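Local atomic coordinates of designed helical repeat protein (Synthetic construct, PDB entry 5CWD), a protein that serves as a de novo designed example of a helical repeat architecture and has no known catalytic or binding function. Residues 5-10 with 36-41; 13-18 with 50-55; 43-48 with 81-86; 55-60 with 92-97; 86-91 with 125-130. One frame throughout, in Å; residues are numbered along the deposited sequence. Where two conformers were deposited one is given.

Contact 1: residues 5-10 with 36-41; sequences EDARST and EVAKQA
Ala7 and Thr10 of helix 4-20 meet Val37, Ala38 and Ala41 at the open end of an antiparallel helical hairpin. The axes of the two short segments run at 173° to each other and approach to 8.5 Å, a close spacing that fits the small residues at the interface: Ala7 and Ala38 are the facing pair in the register. The methyl of Ala7 points at the second helix and rests between two alanines, with CB 3.7 Å from Ala41 CB and 3.9 Å from Ala38 CA. Beside it, Val37 CG1 reaches 3.8 Å from Ala7 CA. Thr10 and Val37 approach tip to tip. CG2 of Thr10, anti to the backbone N, lies 3.9 Å from Val37 CG2, while OG1 comes to 3.7 Å from Val37 CG1. The hydroxyl also bonds within its own helix: Thr10 OG1 donates to Asp6 O one turn back at 2.6 Å, from a position 41° above the carbonyl plane. Thr10 N reaches the same oxygen from the opposite face, so Asp6 O has two donors; the bond from OG1 is the one that holds the Thr10 side chain in its rotation. An alanine in place of Thr10 would probably open a gap beside both Val37 methyls and leave Asp6 O with the helix N-H alone of these two donors. The contact is mostly apolar, and no hydrogen bond joins the segments. The following helix, 45-63, packs against both segments, Ala38 on Ala48 and Arg8 on Ser51, and Met43 in the intervening loop touches Ala7.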
# COMPACT_ATOMS: atom_id res chain seq x y z
N GLU A 5 -13.55 8.44 -12.62
CA GLU A 5 -13.70 8.76 -11.21
C GLU A 5 -14.56 7.71 -10.51
O GLU A 5 -14.27 7.31 -9.37
CB GLU A 5 -14.29 10.15 -11.03
CG GLU A 5 -13.41 11.27 -11.58
CD GLU A 5 -12.04 11.31 -10.93
OE1 GLU A 5 -11.94 10.97 -9.73
OE2 GLU A 5 -11.06 11.67 -11.62
N ASP A 6 -15.60 7.25 -11.20
CA ASP A 6 -16.40 6.14 -10.71
C ASP A 6 -15.53 4.91 -10.50
O ASP A 6 -15.64 4.23 -9.49
CB ASP A 6 -17.53 5.81 -11.69
CG ASP A 6 -18.72 6.73 -11.54
OD1 ASP A 6 -19.19 6.93 -10.40
OD2 ASP A 6 -19.20 7.25 -12.58
N ALA A 7 -14.67 4.63 -11.47
CA ALA A 7 -13.80 3.46 -11.41
C ALA A 7 -12.84 3.56 -10.23
O ALA A 7 -12.71 2.60 -9.46
CB ALA A 7 -13.04 3.30 -12.72
N ARG A 8 -12.18 4.70 -10.08
CA ARG A 8 -11.29 4.93 -8.95
C ARG A 8 -12.04 4.75 -7.63
O ARG A 8 -11.59 4.03 -6.73
CB ARG A 8 -10.68 6.33 -9.01
CG ARG A 8 -9.47 6.46 -9.92
CD ARG A 8 -8.66 7.70 -9.56
NE ARG A 8 -7.55 7.93 -10.48
CZ ARG A 8 -7.59 8.72 -11.54
NH1 ARG A 8 -8.70 9.40 -11.85
NH2 ARG A 8 -6.52 8.85 -12.31
N SER A 9 -13.18 5.43 -7.53
CA SER A 9 -14.01 5.33 -6.34
C SER A 9 -14.35 3.88 -6.04
O SER A 9 -14.21 3.42 -4.90
CB SER A 9 -15.29 6.15 -6.53
OG SER A 9 -16.11 6.07 -5.37
N THR A 10 -14.79 3.16 -7.07
CA THR A 10 -15.17 1.77 -6.93
C THR A 10 -13.99 0.93 -6.47
O THR A 10 -14.13 0.05 -5.62
CB THR A 10 -15.70 1.19 -8.26
OG1 THR A 10 -16.75 2.02 -8.76
CG2 THR A 10 -16.22 -0.22 -8.06
N GLU A 36 -13.72 -4.78 -13.59
CA GLU A 36 -14.89 -4.70 -14.46
C GLU A 36 -15.32 -3.25 -14.65
O GLU A 36 -15.47 -2.78 -15.78
CB GLU A 36 -16.05 -5.51 -13.89
CG GLU A 36 -17.34 -5.37 -14.69
CD GLU A 36 -18.45 -6.27 -14.19
OE1 GLU A 36 -18.18 -7.14 -13.33
OE2 GLU A 36 -19.60 -6.11 -14.66
N VAL A 37 -15.52 -2.53 -13.55
CA VAL A 37 -15.92 -1.13 -13.63
C VAL A 37 -14.82 -0.31 -14.31
O VAL A 37 -15.11 0.61 -15.07
CB VAL A 37 -16.22 -0.54 -12.24
CG1 VAL A 37 -16.48 0.97 -12.33
CG2 VAL A 37 -17.43 -1.24 -11.64
N ALA A 38 -13.56 -0.65 -14.05
CA ALA A 38 -12.45 0.01 -14.72
C ALA A 38 -12.51 -0.24 -16.22
O ALA A 38 -12.15 0.63 -17.02
CB ALA A 38 -11.13 -0.46 -14.15
N LYS A 39 -12.96 -1.43 -16.61
CA LYS A 39 -13.10 -1.78 -18.03
C LYS A 39 -14.26 -1.02 -18.65
O LYS A 39 -14.16 -0.49 -19.75
CB LYS A 39 -13.30 -3.28 -18.20
CG LYS A 39 -12.05 -4.13 -17.95
CD LYS A 39 -12.42 -5.58 -17.70
CE LYS A 39 -11.22 -6.40 -17.24
NZ LYS A 39 -11.61 -7.76 -16.75
N GLN A 40 -15.38 -0.97 -17.93
CA GLN A 40 -16.55 -0.22 -18.36
C GLN A 40 -16.21 1.26 -18.48
O GLN A 40 -16.54 1.91 -19.47
CB GLN A 40 -17.71 -0.41 -17.38
CG GLN A 40 -18.28 -1.81 -17.35
CD GLN A 40 -19.41 -1.96 -16.35
OE1 GLN A 40 -19.75 -1.01 -15.63
NE2 GLN A 40 -20.01 -3.15 -16.29
N ALA A 41 -15.53 1.79 -17.47
CA ALA A 41 -15.13 3.19 -17.45
C ALA A 41 -14.07 3.47 -18.51
O ALA A 41 -13.73 4.63 -18.75
CB ALA A 41 -14.62 3.58 -16.07

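Contact 2: residues 13-18 with 50-55; sequences KAARKA and RSFCEA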
# COMPACT_ATOMS: atom_id res chain seq x y z
N LYS A 13 -13.22 1.89 -2.71
CA LYS A 13 -14.27 1.30 -1.89
C LYS A 13 -14.11 -0.21 -1.82
O LYS A 13 -14.19 -0.81 -0.75
CB LYS A 13 -15.65 1.67 -2.45
CG LYS A 13 -16.82 1.19 -1.62
CD LYS A 13 -18.14 1.51 -2.31
CE LYS A 13 -19.32 0.96 -1.55
NZ LYS A 13 -20.61 1.22 -2.26
N ALA A 14 -13.88 -0.81 -2.98
CA ALA A 14 -13.67 -2.25 -3.07
C ALA A 14 -12.45 -2.66 -2.26
O ALA A 14 -12.47 -3.68 -1.56
CB ALA A 14 -13.51 -2.67 -4.53
N ALA A 15 -11.39 -1.87 -2.35
CA ALA A 15 -10.17 -2.14 -1.58
C ALA A 15 -10.47 -2.13 -0.09
O ALA A 15 -10.10 -3.06 0.63
CB ALA A 15 -9.10 -1.11 -1.90
N ARG A 16 -11.15 -1.09 0.38
CA ARG A 16 -11.53 -1.02 1.78
C ARG A 16 -12.38 -2.23 2.17
O ARG A 16 -12.11 -2.89 3.17
CB ARG A 16 -12.28 0.28 2.08
CG ARG A 16 -11.38 1.49 2.23
CD ARG A 16 -12.02 2.57 3.08
NE ARG A 16 -11.09 3.65 3.40
CZ ARG A 16 -10.20 3.62 4.38
NH1 ARG A 16 -10.10 2.55 5.17
NH2 ARG A 16 -9.40 4.66 4.59
N LYS A 17 -13.39 -2.53 1.36
CA LYS A 17 -14.26 -3.68 1.62
C LYS A 17 -13.46 -4.98 1.65
O LYS A 17 -13.78 -5.89 2.42
CB LYS A 17 -15.36 -3.77 0.57
CG LYS A 17 -16.56 -2.88 0.84
CD LYS A 17 -17.64 -3.07 -0.21
CE LYS A 17 -18.89 -2.27 0.11
NZ LYS A 17 -19.94 -2.43 -0.94
N ALA A 18 -12.43 -5.06 0.82
CA ALA A 18 -11.57 -6.23 0.79
C ALA A 18 -10.67 -6.28 2.02
O ALA A 18 -10.37 -7.35 2.54
CB ALA A 18 -10.73 -6.25 -0.47
N ARG A 50 -3.52 -0.23 -9.60
CA ARG A 50 -2.63 0.67 -8.88
C ARG A 50 -3.41 1.44 -7.81
O ARG A 50 -3.07 1.40 -6.63
CB ARG A 50 -1.95 1.65 -9.84
CG ARG A 50 -1.12 2.73 -9.16
CD ARG A 50 -0.65 3.77 -10.16
NE ARG A 50 0.24 3.20 -11.17
CZ ARG A 50 1.54 2.99 -10.98
NH1 ARG A 50 2.11 3.28 -9.82
NH2 ARG A 50 2.27 2.46 -11.96
N SER A 51 -4.46 2.13 -8.25
CA SER A 51 -5.30 2.90 -7.33
C SER A 51 -5.89 1.99 -6.26
O SER A 51 -6.04 2.39 -5.10
CB SER A 51 -6.41 3.61 -8.11
OG SER A 51 -7.07 4.57 -7.30
N PHE A 52 -6.21 0.76 -6.65
CA PHE A 52 -6.71 -0.25 -5.72
C PHE A 52 -5.66 -0.56 -4.65
O PHE A 52 -5.97 -0.57 -3.46
CB PHE A 52 -7.08 -1.53 -6.46
CG PHE A 52 -7.83 -2.52 -5.62
CD1 PHE A 52 -7.16 -3.35 -4.73
CD2 PHE A 52 -9.21 -2.65 -5.73
CE1 PHE A 52 -7.85 -4.26 -3.96
CE2 PHE A 52 -9.90 -3.56 -4.96
CZ PHE A 52 -9.22 -4.37 -4.08
N CYS A 53 -4.43 -0.81 -5.08
CA CYS A 53 -3.34 -1.12 -4.16
C CYS A 53 -3.03 0.04 -3.23
O CYS A 53 -2.84 -0.15 -2.03
CB CYS A 53 -2.08 -1.51 -4.93
SG CYS A 53 -2.15 -3.15 -5.66
N GLU A 54 -2.97 1.24 -3.79
CA GLU A 54 -2.73 2.43 -2.97
C GLU A 54 -3.86 2.62 -1.96
O GLU A 54 -3.61 2.87 -0.77
CB GLU A 54 -2.58 3.67 -3.86
CG GLU A 54 -1.34 3.64 -4.73
CD GLU A 54 -1.13 4.92 -5.51
OE1 GLU A 54 -2.06 5.75 -5.56
OE2 GLU A 54 -0.02 5.10 -6.06
N ALA A 55 -5.11 2.49 -2.41
CA ALA A 55 -6.25 2.57 -1.51
C ALA A 55 -6.16 1.49 -0.43
O ALA A 55 -6.44 1.74 0.74
CB ALA A 55 -7.54 2.43 -2.28
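Phe52 lays one face of its ring against Ala15. The methyl carbon CB of Ala15 stands 3.8 Å from the ring centroid and only 6° off the ring normal, the geometry of a CH-pi contact centred on the face. CG of Phe52 is anti to the backbone N (chi1 -169°), which sets it on the side of helix 4-20, and the ring beyond it lies against Ala15. The far end of the ring meets the backbone of the first helix: CZ is 3.5 Å from Ala15 CA. Ala14 comes from another direction, with CB near the ring plane at the edge and 3.7 Å from CE2, whereas Ala18 CB takes up an oblique position by CZ. One turn on from Phe52, the methyl of Ala55 faces that of Ala15, the two CB atoms being 3.9 Å apart. The axes of the two short segments cross at -45° and approach to 8.4 Å, a distance that the alanines permit. An alanine in place of Phe52 would probably leave a gap over Ala15 and beside Ala14 CB. The Phe52 side chain also touches Cys11 and Cys34, and the neighbouring Cys53 is joined to Cys76 by a disulfide. All five touching residues are buried and no hydrogen bond or charge crosses between the segments, so this interface rests on dispersion, CH-pi contact and the exclusion of water.

Contact 3: residues 43-48 with 81-86; sequences MPTKEA and KQAGMP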
# COMPACT_ATOMS: atom_id res chain seq x y z
N MET A 43 -11.00 2.59 -18.26
CA MET A 43 -9.76 2.86 -17.56
C MET A 43 -8.80 1.69 -17.71
O MET A 43 -9.22 0.53 -17.66
CB MET A 43 -10.02 3.13 -16.07
CG MET A 43 -8.75 3.35 -15.26
SD MET A 43 -9.08 3.68 -13.52
CE MET A 43 -9.94 5.24 -13.63
N PRO A 44 -7.50 1.97 -17.90
CA PRO A 44 -6.52 0.88 -17.96
C PRO A 44 -6.52 0.04 -16.69
O PRO A 44 -6.57 0.59 -15.59
CB PRO A 44 -5.19 1.61 -18.14
CG PRO A 44 -5.55 2.92 -18.74
CD PRO A 44 -6.87 3.28 -18.16
N THR A 45 -6.47 -1.28 -16.84
CA THR A 45 -6.49 -2.19 -15.70
C THR A 45 -5.33 -1.93 -14.75
O THR A 45 -5.48 -2.03 -13.54
CB THR A 45 -6.45 -3.66 -16.16
OG1 THR A 45 -5.35 -3.85 -17.06
CG2 THR A 45 -7.75 -4.04 -16.85
N LYS A 46 -4.17 -1.60 -15.31
CA LYS A 46 -2.99 -1.31 -14.51
C LYS A 46 -3.26 -0.18 -13.52
O LYS A 46 -3.01 -0.31 -12.32
CB LYS A 46 -1.80 -0.94 -15.40
CG LYS A 46 -1.21 -2.11 -16.17
CD LYS A 46 0.21 -1.79 -16.64
CE LYS A 46 0.89 -3.02 -17.23
NZ LYS A 46 2.34 -2.79 -17.46
N GLU A 47 -3.77 0.94 -14.03
CA GLU A 47 -4.01 2.11 -13.21
C GLU A 47 -5.09 1.81 -12.18
O GLU A 47 -5.02 2.27 -11.04
CB GLU A 47 -4.41 3.30 -14.08
CG GLU A 47 -4.12 4.66 -13.45
CD GLU A 47 -4.45 5.81 -14.38
OE1 GLU A 47 -5.55 5.80 -14.98
OE2 GLU A 47 -3.61 6.73 -14.51
N ALA A 48 -6.08 1.03 -12.59
CA ALA A 48 -7.14 0.60 -11.68
C ALA A 48 -6.54 -0.17 -10.51
O ALA A 48 -6.75 0.17 -9.35
CB ALA A 48 -8.15 -0.26 -12.42
N LYS A 81 -2.53 -9.41 -9.99
CA LYS A 81 -2.54 -10.64 -10.79
C LYS A 81 -3.75 -10.66 -11.70
O LYS A 81 -3.71 -11.22 -12.79
CB LYS A 81 -2.54 -11.88 -9.89
CG LYS A 81 -1.34 -12.79 -10.10
CD LYS A 81 -1.44 -14.05 -9.26
CE LYS A 81 -0.27 -14.99 -9.52
NZ LYS A 81 -0.25 -16.14 -8.57
N GLN A 82 -4.84 -10.06 -11.24
CA GLN A 82 -6.08 -10.01 -11.99
C GLN A 82 -5.97 -9.03 -13.17
O GLN A 82 -6.55 -9.26 -14.24
CB GLN A 82 -7.24 -9.60 -11.08
CG GLN A 82 -8.63 -9.93 -11.61
CD GLN A 82 -9.13 -11.29 -11.17
OE1 GLN A 82 -9.54 -12.11 -11.99
NE2 GLN A 82 -9.10 -11.53 -9.86
N ALA A 83 -5.22 -7.95 -12.96
CA ALA A 83 -5.13 -6.87 -13.94
C ALA A 83 -3.94 -7.02 -14.88
O ALA A 83 -3.71 -6.18 -15.74
CB ALA A 83 -5.05 -5.54 -13.22
N GLY A 84 -3.18 -8.10 -14.72
CA GLY A 84 -1.99 -8.32 -15.53
C GLY A 84 -0.93 -7.26 -15.29
O GLY A 84 -0.10 -7.00 -16.17
N MET A 85 -0.94 -6.66 -14.10
CA MET A 85 0.09 -5.70 -13.71
C MET A 85 1.24 -6.44 -13.04
O MET A 85 1.02 -7.44 -12.36
CB MET A 85 -0.48 -4.64 -12.76
CG MET A 85 0.57 -3.70 -12.19
SD MET A 85 -0.10 -2.32 -11.22
CE MET A 85 -1.02 -3.19 -9.95
N PRO A 86 2.48 -5.95 -13.23
CA PRO A 86 3.60 -6.59 -12.52
C PRO A 86 3.50 -6.46 -11.00
O PRO A 86 3.01 -5.45 -10.50
CB PRO A 86 4.82 -5.82 -13.05
CG PRO A 86 4.39 -5.28 -14.36
CD PRO A 86 2.94 -4.96 -14.21
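Thr45 and Ala83 form the tight part of this contact. Thr45 OG1 donates to Ala83 O at 3.1 Å, lying in the carbonyl plane on a lone pair with a C=O to donor angle of 135°. The hydroxyl is placed for this by a chi1 of 52°, between the backbone N and the carbonyl carbon. The same two residues also meet through carbon: the CB atoms of Thr45 and Ala83 are 3.8 Å apart, and Ala83 CB is 3.6 Å from Thr45 O. A little further on, the buried Met85 brings SD to 3.7 Å from Lys46 O, and the Met85 side chain also touches Ala49. These pairings set the start of helix 45-63 against the turn that links helix 66-83 to helix 87-105, one of the turns between consecutive helices of this designed helical repeat. In that turn Gly84 leaves the helix with a positive phi of 65°, and Pro86 occupies the N-cap position of the next helix. The solvent side is looser. Lys46 is exposed and extended beyond CG, and it crosses the ring of Pro86 at about a right angle, with NZ 4.0 Å from Pro86 CD. The CE atom of Lys46 passes Gly84 O at 4.2 Å, and no hydrogen bond or salt bridge joins the lysine to residues 81-86.

Contact 4: residues 55-60 with 92-97; sequences AAARAA and RSFCEA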
# COMPACT_ATOMS: atom_id res chain seq x y z
N ALA A 55 -5.11 2.49 -2.41
CA ALA A 55 -6.25 2.57 -1.51
C ALA A 55 -6.16 1.49 -0.43
O ALA A 55 -6.44 1.74 0.74
CB ALA A 55 -7.54 2.43 -2.28
N ALA A 56 -5.77 0.29 -0.84
CA ALA A 56 -5.65 -0.85 0.06
C ALA A 56 -4.60 -0.58 1.14
O ALA A 56 -4.82 -0.86 2.31
CB ALA A 56 -5.30 -2.11 -0.72
N ALA A 57 -3.45 -0.06 0.72
CA ALA A 57 -2.41 0.32 1.67
C ALA A 57 -2.93 1.40 2.61
O ALA A 57 -2.74 1.32 3.83
CB ALA A 57 -1.18 0.81 0.93
N ARG A 58 -3.59 2.40 2.05
CA ARG A 58 -4.20 3.46 2.85
C ARG A 58 -5.11 2.88 3.92
O ARG A 58 -5.02 3.24 5.09
CB ARG A 58 -4.99 4.42 1.95
CG ARG A 58 -4.61 5.87 2.11
CD ARG A 58 -5.41 6.76 1.18
NE ARG A 58 -5.30 6.33 -0.22
CZ ARG A 58 -4.22 6.48 -0.97
NH1 ARG A 58 -3.13 7.05 -0.47
NH2 ARG A 58 -4.22 6.06 -2.22
N ALA A 59 -5.99 1.97 3.51
CA ALA A 59 -6.91 1.31 4.43
C ALA A 59 -6.16 0.54 5.50
O ALA A 59 -6.40 0.72 6.70
CB ALA A 59 -7.84 0.38 3.67
N ALA A 60 -5.24 -0.33 5.07
CA ALA A 60 -4.45 -1.13 6.00
C ALA A 60 -3.72 -0.25 7.00
O ALA A 60 -3.54 -0.62 8.16
CB ALA A 60 -3.47 -1.99 5.24
N ARG A 92 5.55 -1.89 -4.90
CA ARG A 92 6.16 -0.57 -4.75
C ARG A 92 5.10 0.49 -4.47
O ARG A 92 5.24 1.28 -3.52
CB ARG A 92 6.94 -0.19 -6.01
CG ARG A 92 7.72 1.11 -5.88
CD ARG A 92 8.42 1.49 -7.18
NE ARG A 92 9.27 0.41 -7.67
CZ ARG A 92 10.43 0.07 -7.13
NH1 ARG A 92 10.89 0.71 -6.06
NH2 ARG A 92 11.14 -0.93 -7.65
N SER A 93 4.06 0.52 -5.29
CA SER A 93 2.98 1.49 -5.11
C SER A 93 2.34 1.34 -3.73
O SER A 93 2.11 2.33 -3.03
CB SER A 93 1.92 1.33 -6.21
OG SER A 93 1.35 0.04 -6.18
N PHE A 94 2.06 0.10 -3.36
CA PHE A 94 1.51 -0.21 -2.04
C PHE A 94 2.40 0.35 -0.94
O PHE A 94 1.92 1.06 -0.05
CB PHE A 94 1.36 -1.72 -1.88
CG PHE A 94 0.55 -2.13 -0.68
CD1 PHE A 94 1.05 -1.99 0.60
CD2 PHE A 94 -0.72 -2.67 -0.84
CE1 PHE A 94 0.30 -2.37 1.70
CE2 PHE A 94 -1.47 -3.05 0.25
CZ PHE A 94 -0.96 -2.90 1.52
N CYS A 95 3.69 0.04 -1.00
CA CYS A 95 4.64 0.50 0.00
C CYS A 95 4.69 2.02 0.08
O CYS A 95 4.60 2.59 1.17
CB CYS A 95 6.04 -0.04 -0.30
SG CYS A 95 6.21 -1.81 0.01
N GLU A 96 4.85 2.67 -1.06
CA GLU A 96 4.91 4.13 -1.10
C GLU A 96 3.63 4.75 -0.51
O GLU A 96 3.70 5.62 0.37
CB GLU A 96 5.13 4.61 -2.53
CG GLU A 96 6.52 4.27 -3.08
CD GLU A 96 6.68 4.60 -4.56
OE1 GLU A 96 5.68 4.97 -5.21
OE2 GLU A 96 7.82 4.49 -5.06
N ALA A 97 2.47 4.29 -0.98
CA ALA A 97 1.20 4.78 -0.47
C ALA A 97 1.08 4.54 1.03
O ALA A 97 0.59 5.39 1.78
CB ALA A 97 0.04 4.12 -1.20
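Phe94 reaches from helix 87-105 to Ala57 of helix 45-63, its CB bond directed along the flank of the interface and its ring swung inward. CB makes no close approach to residues 55-60. CG, anti to the backbone N (chi1 -168°), is the first ring atom in contact, 3.8 Å from Ala57 CB. On one side of the ring, CD1 and CE1 both lie under that methyl, CE1 at 3.6 Å from Ala57 CB. On the other side CD2 sits by the same methyl, and CE2 passes on to the backbone, 3.6 Å from Ala57 N, with Ala56 CB obliquely placed at 4.1 Å from CE2. The tip, CZ, ends 3.5 Å from Ala57 CA. Taken together, the six atoms put Ala57 CB over the centre of one face, 9° off the ring normal, which makes this a CH-pi contact. The Phe94 side chain also touches Ala72 and Cys76 of helix 66-83 and Ala117 and Val121 of helix 108-125. Further along the second helix, Ala97 CB meets Ala57 CB at 4.1 Å, and the Arg58 guanidinium borders Ala97 CB obliquely at the margin. The axes of the two short segments cross at -40° and approach to 8.1 Å, with the contact centre about 1 Å from the centre of the chain. Such close packing of a helix on the next but one in sequence, running in roughly the same sense, with alanines at the crossing and a phenylalanine beside it, is the stacking of an alpha-helical repeat protein.

Contact 5: residues 86-91 with 125-130; sequences PTKEAA and AGMPTK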
# COMPACT_ATOMS: atom_id res chain seq x y z
N PRO A 86 2.48 -5.95 -13.23
CA PRO A 86 3.60 -6.59 -12.52
C PRO A 86 3.50 -6.46 -11.00
O PRO A 86 3.01 -5.45 -10.50
CB PRO A 86 4.82 -5.82 -13.05
CG PRO A 86 4.39 -5.28 -14.36
CD PRO A 86 2.94 -4.96 -14.21
N THR A 87 3.96 -7.48 -10.29
CA THR A 87 3.83 -7.53 -8.84
C THR A 87 4.79 -6.57 -8.14
O THR A 87 4.46 -6.00 -7.10
CB THR A 87 4.08 -8.94 -8.33
OG1 THR A 87 5.30 -9.44 -8.88
CG2 THR A 87 2.94 -9.86 -8.75
N LYS A 88 5.97 -6.40 -8.72
CA LYS A 88 6.96 -5.46 -8.19
C LYS A 88 6.37 -4.05 -8.16
O LYS A 88 6.48 -3.33 -7.16
CB LYS A 88 8.22 -5.49 -9.06
CG LYS A 88 9.52 -5.45 -8.29
CD LYS A 88 10.69 -5.78 -9.21
CE LYS A 88 12.02 -5.61 -8.51
NZ LYS A 88 12.27 -4.19 -8.15
N GLU A 89 5.73 -3.67 -9.26
CA GLU A 89 5.03 -2.40 -9.38
C GLU A 89 4.00 -2.24 -8.28
O GLU A 89 4.01 -1.27 -7.52
CB GLU A 89 4.36 -2.29 -10.75
CG GLU A 89 3.56 -1.01 -11.00
CD GLU A 89 4.43 0.17 -11.38
OE1 GLU A 89 5.50 0.36 -10.75
OE2 GLU A 89 4.05 0.92 -12.31
N ALA A 90 3.09 -3.22 -8.22
CA ALA A 90 2.05 -3.26 -7.21
C ALA A 90 2.63 -3.04 -5.83
O ALA A 90 2.21 -2.14 -5.10
CB ALA A 90 1.33 -4.60 -7.26
N ALA A 91 3.62 -3.85 -5.48
CA ALA A 91 4.23 -3.79 -4.17
C ALA A 91 4.86 -2.43 -3.90
O ALA A 91 4.73 -1.89 -2.80
CB ALA A 91 5.26 -4.89 -4.03
N ALA A 125 5.21 -10.57 -2.95
CA ALA A 125 5.31 -10.12 -4.34
C ALA A 125 6.55 -10.65 -5.05
O ALA A 125 6.51 -10.92 -6.25
CB ALA A 125 5.29 -8.60 -4.39
N GLY A 126 7.64 -10.78 -4.31
CA GLY A 126 8.91 -11.20 -4.88
C GLY A 126 9.87 -10.04 -5.04
O GLY A 126 10.87 -10.15 -5.74
N MET A 127 9.57 -8.92 -4.38
CA MET A 127 10.47 -7.78 -4.32
C MET A 127 11.35 -7.91 -3.08
O MET A 127 10.85 -8.24 -2.00
CB MET A 127 9.69 -6.47 -4.30
CG MET A 127 10.56 -5.24 -4.07
SD MET A 127 9.67 -3.68 -4.33
CE MET A 127 8.30 -3.90 -3.21
N PRO A 128 12.67 -7.66 -3.21
CA PRO A 128 13.56 -7.79 -2.04
C PRO A 128 13.16 -6.87 -0.89
O PRO A 128 12.68 -5.77 -1.13
CB PRO A 128 14.93 -7.39 -2.59
CG PRO A 128 14.85 -7.61 -4.05
CD PRO A 128 13.43 -7.33 -4.43
N THR A 129 13.37 -7.34 0.34
CA THR A 129 13.04 -6.55 1.52
C THR A 129 13.78 -5.22 1.49
O THR A 129 13.26 -4.19 1.93
CB THR A 129 13.39 -7.31 2.81
OG1 THR A 129 14.78 -7.62 2.82
CG2 THR A 129 12.58 -8.59 2.91
N LYS A 130 15.00 -5.24 0.96
CA LYS A 130 15.83 -4.04 0.87
C LYS A 130 15.16 -2.97 0.02
O LYS A 130 14.94 -1.85 0.49
CB LYS A 130 17.20 -4.39 0.31
CG LYS A 130 18.05 -3.19 -0.09
CD LYS A 130 18.23 -2.20 1.05
CE LYS A 130 19.07 -1.01 0.62
NZ LYS A 130 19.22 0.00 1.71
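Ala125, at the start of the second segment, makes both a polar and an apolar contact with helix 87-105. Its carbonyl O accepts from Thr87 OG1 at 3.3 Å, a longish bond with the donor tilted 30° from the carbonyl plane. Its methyl CB faces Ala91 CB at 3.7 Å and also touches Leu77 of helix 66-83. Gly126 follows with phi 104°; a side chain at these backbone angles would run into the carbonyl O of Ala125. Met127 then turns back into the protein. Its CG is anti to the backbone N, and after a bend at chi3 (55°) the terminal CE comes to lie against Ala91 CB. Higher up the same side chain, Met127 CB is 4.1 Å from Lys88 CG, where the two chains cross at about a right angle. The lysine continues past it to a salt bridge between its NZ and Glu131 OE1. Pro128 occupies the N-cap position of helix 129-147, which Thr129 and Lys130 begin. A glycine with positive phi just after one helix, a buried methionine and a proline that precedes the next make up the short turn between consecutive helices of this designed helical repeat.

From the N terminus, contact 1 closes the first hairpin, helix 4-20 with helix 24-40. Contact 2 starts on helix 4-20 too but ends on helix 45-63, so it crosses contact 1. Contact 3 crosses contact 2, closing from the start of helix 45-63 to the turn after helix 66-83; contact 4 crosses contact 3, and contact 5 crosses contact 4. None nests within another. Contacts 2 and 4 share Ala55 and are, of the five, the two nearest the centre of the chain, with centres 9 Å apart, whereas contacts 3 and 5 share Pro86 and tie helix starts to later turns. Packing of Cys53 on Ala90 links contact 2 to contact 5, joining helices 45-63 and 87-105.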